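Local coordinates for protein choline kinase (Streptococcus pneumoniae, PDB 4R78) that probably phosphorylates choline, as a choline kinase with a protein kinase-like fold that binds adenine nucleotide, at residues A[63-68]-A[212-217]. Sequence-based numbering, arbitrary orientation.
Sequences IVKFFG and LIDWEY. With AMP (adenosine monophosphate), chain C; MES (2-(N-morpholino)-ethanesulfonic acid), chain B.
Lys65 leaves its strand with CG anti to the backbone N (chi1 -166°) and a fully extended chain, which carries NZ to the carboxylates of both Asp214 and Glu216; Glu216 folds back at chi2 (64°) to present OE1. Two weak, long hydrogen bonds within salt bridges result: Lys65 NZ lies 3.2 Å from Asp214 OD2 and 3.4 Å from Glu216 OE1. The other oxygens, Asp214 OD1 and Glu216 OE2, are both taken by Lys106 of the neighbouring strand, so two lysines hold the two acids from the sheet side. Glu216 CG lies over one face of the Phe67 ring, 4.0 Å from its centroid, a CH-pi contact offset toward the rim. In the protein kinase-like fold, residues 63-66 end the third strand of the antiparallel N-lobe sheet, and Phe67 and Gly68 begin the loop after it. Ile213-Asp214-Trp215-Glu216 follow strand 210-212, at the position that in protein kinases is held by the metal-binding DFG loop, to whose aspartate Asp214 probably corresponds. The contact thus joins the two lobes beside the nucleotide site. Asp214 OD2 comes within 3.0 Å of AMP O5', while Ile63 CG1 and Ile213 CD1 touch the adenine, the latter at 3.4 Å from AMP C8. The sulfonate of a MES molecule, probably from the crystallisation liquor, takes hydrogen bonds from Lys65 NZ at O1S (2.8 Å, with a weak second one at O2S) and from Tyr217 OH at O3S (2.9 Å). Within 212-217, Trp215 NE1 donates to Leu212 O at 2.8 Å from above the carbonyl plane.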
loop_
_atom_site.group_PDB
_atom_site.type_symbol
_atom_site.label_atom_id
_atom_site.label_comp_id
_atom_site.label_asym_id
_atom_site.label_seq_id
_atom_site.Cartn_x
_atom_site.Cartn_y
_atom_site.Cartn_z
ATOM N N ILE A 63 15.254 -9.173 1.562
ATOM C CA ILE A 63 14.468 -8.001 1.932
ATOM C C ILE A 63 13.321 -8.468 2.825
ATOM O O ILE A 63 12.588 -9.391 2.472
ATOM C CB ILE A 63 13.938 -7.261 0.671
ATOM C CG1 ILE A 63 15.087 -6.553 -0.068
ATOM C CG2 ILE A 63 12.796 -6.299 1.020
ATOM C CD1 ILE A 63 15.737 -5.392 0.694
ATOM N N VAL A 64 13.186 -7.837 3.987
ATOM C CA VAL A 64 12.187 -8.236 4.972
ATOM C C VAL A 64 11.208 -7.095 5.238
ATOM O O VAL A 64 11.616 -5.951 5.466
ATOM C CB VAL A 64 12.847 -8.703 6.297
ATOM C CG1 VAL A 64 11.795 -9.167 7.291
ATOM C CG2 VAL A 64 13.851 -9.823 6.037
ATOM N N LYS A 65 9.914 -7.402 5.179
ATOM C CA LYS A 65 8.905 -6.462 5.644
ATOM C C LYS A 65 8.159 -7.038 6.841
ATOM O O LYS A 65 7.428 -8.025 6.725
ATOM C CB LYS A 65 7.932 -6.067 4.532
ATOM C CG LYS A 65 7.107 -4.844 4.900
ATOM C CD LYS A 65 6.233 -4.356 3.758
ATOM C CE LYS A 65 5.533 -3.060 4.152
ATOM N NZ LYS A 65 4.671 -2.519 3.061
ATOM N N PHE A 66 8.381 -6.423 7.997
ATOM C CA PHE A 66 7.698 -6.783 9.229
ATOM C C PHE A 66 6.471 -5.874 9.314
ATOM O O PHE A 66 6.566 -4.730 9.770
ATOM C CB PHE A 66 8.642 -6.540 10.411
ATOM C CG PHE A 66 8.265 -7.274 11.678
ATOM C CD1 PHE A 66 6.956 -7.268 12.162
ATOM C CD2 PHE A 66 9.244 -7.936 12.414
ATOM C CE1 PHE A 66 6.625 -7.937 13.341
ATOM C CE2 PHE A 66 8.926 -8.605 13.597
ATOM C CZ PHE A 66 7.612 -8.605 14.061
ATOM N N PHE A 67 5.327 -6.378 8.859
ATOM C CA PHE A 67 4.115 -5.565 8.738
ATOM C C PHE A 67 3.071 -5.896 9.807
ATOM O O PHE A 67 2.058 -5.204 9.932
ATOM C CB PHE A 67 3.488 -5.754 7.349
ATOM C CG PHE A 67 3.029 -7.163 7.084
ATOM C CD1 PHE A 67 3.856 -8.064 6.421
ATOM C CD2 PHE A 67 1.777 -7.597 7.520
ATOM C CE1 PHE A 67 3.442 -9.376 6.189
ATOM C CE2 PHE A 67 1.358 -8.905 7.298
ATOM C CZ PHE A 67 2.191 -9.794 6.632
ATOM N N GLY A 68 3.312 -6.964 10.563
ATOM C CA GLY A 68 2.294 -7.531 11.442
ATOM C C GLY A 68 2.002 -6.836 12.756
ATOM O O GLY A 68 0.957 -7.095 13.357
ATOM N N LEU A 212 6.181 -4.030 -9.192
ATOM C CA LEU A 212 5.260 -3.406 -8.249
ATOM C C LEU A 212 5.204 -4.308 -7.017
ATOM O O LEU A 212 4.830 -5.478 -7.121
ATOM C CB LEU A 212 3.876 -3.224 -8.876
ATOM C CG LEU A 212 2.728 -2.723 -7.991
ATOM C CD1 LEU A 212 3.097 -1.438 -7.244
ATOM C CD2 LEU A 212 1.468 -2.521 -8.815
ATOM N N ILE A 213 5.586 -3.757 -5.866
ATOM C CA ILE A 213 5.801 -4.551 -4.655
ATOM C C ILE A 213 4.848 -4.165 -3.528
ATOM O O ILE A 213 4.034 -3.252 -3.677
ATOM C CB ILE A 213 7.272 -4.439 -4.159
ATOM C CG1 ILE A 213 7.573 -3.011 -3.685
ATOM C CG2 ILE A 213 8.234 -4.908 -5.253
ATOM C CD1 ILE A 213 8.834 -2.881 -2.865
ATOM N N ASP A 214 4.955 -4.887 -2.413
ATOM C CA ASP A 214 4.257 -4.577 -1.163
ATOM C C ASP A 214 2.737 -4.596 -1.307
ATOM O O ASP A 214 2.054 -3.574 -1.184
ATOM C CB ASP A 214 4.790 -3.279 -0.538
ATOM C CG ASP A 214 6.175 -3.446 0.076
ATOM O OD1 ASP A 214 6.730 -4.568 0.062
ATOM O OD2 ASP A 214 6.708 -2.446 0.592
ATOM N N TRP A 215 2.230 -5.798 -1.551
ATOM C CA TRP A 215 0.814 -6.039 -1.779
ATOM C C TRP A 215 0.041 -6.340 -0.490
ATOM O O TRP A 215 -1.036 -6.931 -0.542
ATOM C CB TRP A 215 0.660 -7.191 -2.780
ATOM C CG TRP A 215 1.173 -6.850 -4.151
ATOM C CD1 TRP A 215 2.476 -6.736 -4.542
ATOM C CD2 TRP A 215 0.382 -6.569 -5.308
ATOM N NE1 TRP A 215 2.549 -6.402 -5.874
ATOM C CE2 TRP A 215 1.275 -6.292 -6.369
ATOM C CE3 TRP A 215 -0.997 -6.517 -5.550
ATOM C CZ2 TRP A 215 0.831 -5.972 -7.657
ATOM C CZ3 TRP A 215 -1.438 -6.200 -6.829
ATOM C CH2 TRP A 215 -0.524 -5.937 -7.867
ATOM N N GLU A 216 0.566 -5.905 0.656
ATOM C CA GLU A 216 -0.051 -6.211 1.960
ATOM C C GLU A 216 -1.496 -5.747 2.111
ATOM O O GLU A 216 -2.241 -6.303 2.915
ATOM C CB GLU A 216 0.780 -5.645 3.119
ATOM C CG GLU A 216 2.034 -6.450 3.449
ATOM C CD GLU A 216 3.044 -6.471 2.310
ATOM O OE1 GLU A 216 3.310 -5.395 1.733
ATOM O OE2 GLU A 216 3.554 -7.568 1.994
ATOM N N TYR A 217 -1.881 -4.722 1.354
ATOM C CA TYR A 217 -3.238 -4.188 1.434
ATOM C C TYR A 217 -4.143 -4.676 0.315
ATOM O O TYR A 217 -5.329 -4.323 0.280
ATOM C CB TYR A 217 -3.203 -2.658 1.470
ATOM C CG TYR A 217 -2.479 -2.116 2.680
ATOM C CD1 TYR A 217 -3.136 -1.971 3.902
ATOM C CD2 TYR A 217 -1.131 -1.770 2.607
ATOM C CE1 TYR A 217 -2.467 -1.484 5.021
ATOM C CE2 TYR A 217 -0.453 -1.279 3.718
ATOM C CZ TYR A 217 -1.130 -1.140 4.919
ATOM O OH TYR A 217 -0.461 -0.651 6.020
HETATM P P AMP C . 8.401 0.636 0.859
HETATM O O1P AMP C . 7.072 0.733 1.570
HETATM O O2P AMP C . 9.400 1.695 1.258
HETATM O O3P AMP C . 8.291 0.409 -0.629
HETATM O "O5'" AMP C . 9.053 -0.733 1.401
HETATM C "C5'" AMP C . 9.885 -1.521 0.551
HETATM C "C4'" AMP C . 11.136 -0.736 0.178
HETATM O "O4'" AMP C . 12.287 -1.582 0.275
HETATM C "C3'" AMP C . 11.072 -0.234 -1.256
HETATM O "O3'" AMP C . 10.775 1.166 -1.299
HETATM C "C2'" AMP C . 12.439 -0.529 -1.842
HETATM O "O2'" AMP C . 13.276 0.624 -1.767
HETATM C "C1'" AMP C . 13.036 -1.600 -0.947
HETATM N N9 AMP C . 12.938 -2.934 -1.600
HETATM C C8 AMP C . 11.849 -3.727 -1.610
HETATM N N7 AMP C . 12.072 -4.883 -2.282
HETATM C C5 AMP C . 13.342 -4.846 -2.714
HETATM C C6 AMP C . 14.224 -5.750 -3.487
HETATM N N6 AMP C . 13.761 -6.944 -3.928
HETATM N N1 AMP C . 15.492 -5.345 -3.728
HETATM C C2 AMP C . 15.955 -4.156 -3.290
HETATM N N3 AMP C . 15.207 -3.285 -2.582
HETATM C C4 AMP C . 13.915 -3.563 -2.265
HETATM O O1 MES B . 0.070 6.145 3.752
HETATM C C2 MES B . 1.129 5.750 4.601
HETATM C C3 MES B . 0.805 4.341 5.040
HETATM N N4 MES B . 0.695 3.524 3.843
HETATM C C5 MES B . 0.194 4.026 2.560
HETATM C C6 MES B . 0.218 5.550 2.469
HETATM C C7 MES B . 1.038 2.110 3.957
HETATM C C8 MES B . 2.552 1.955 3.812
HETATM S S MES B . 3.000 0.447 4.359
HETATM O O1S MES B . 2.651 -0.572 3.344
HETATM O O2S MES B . 4.463 0.429 4.573
HETATM O O3S MES B . 2.280 0.160 5.621
#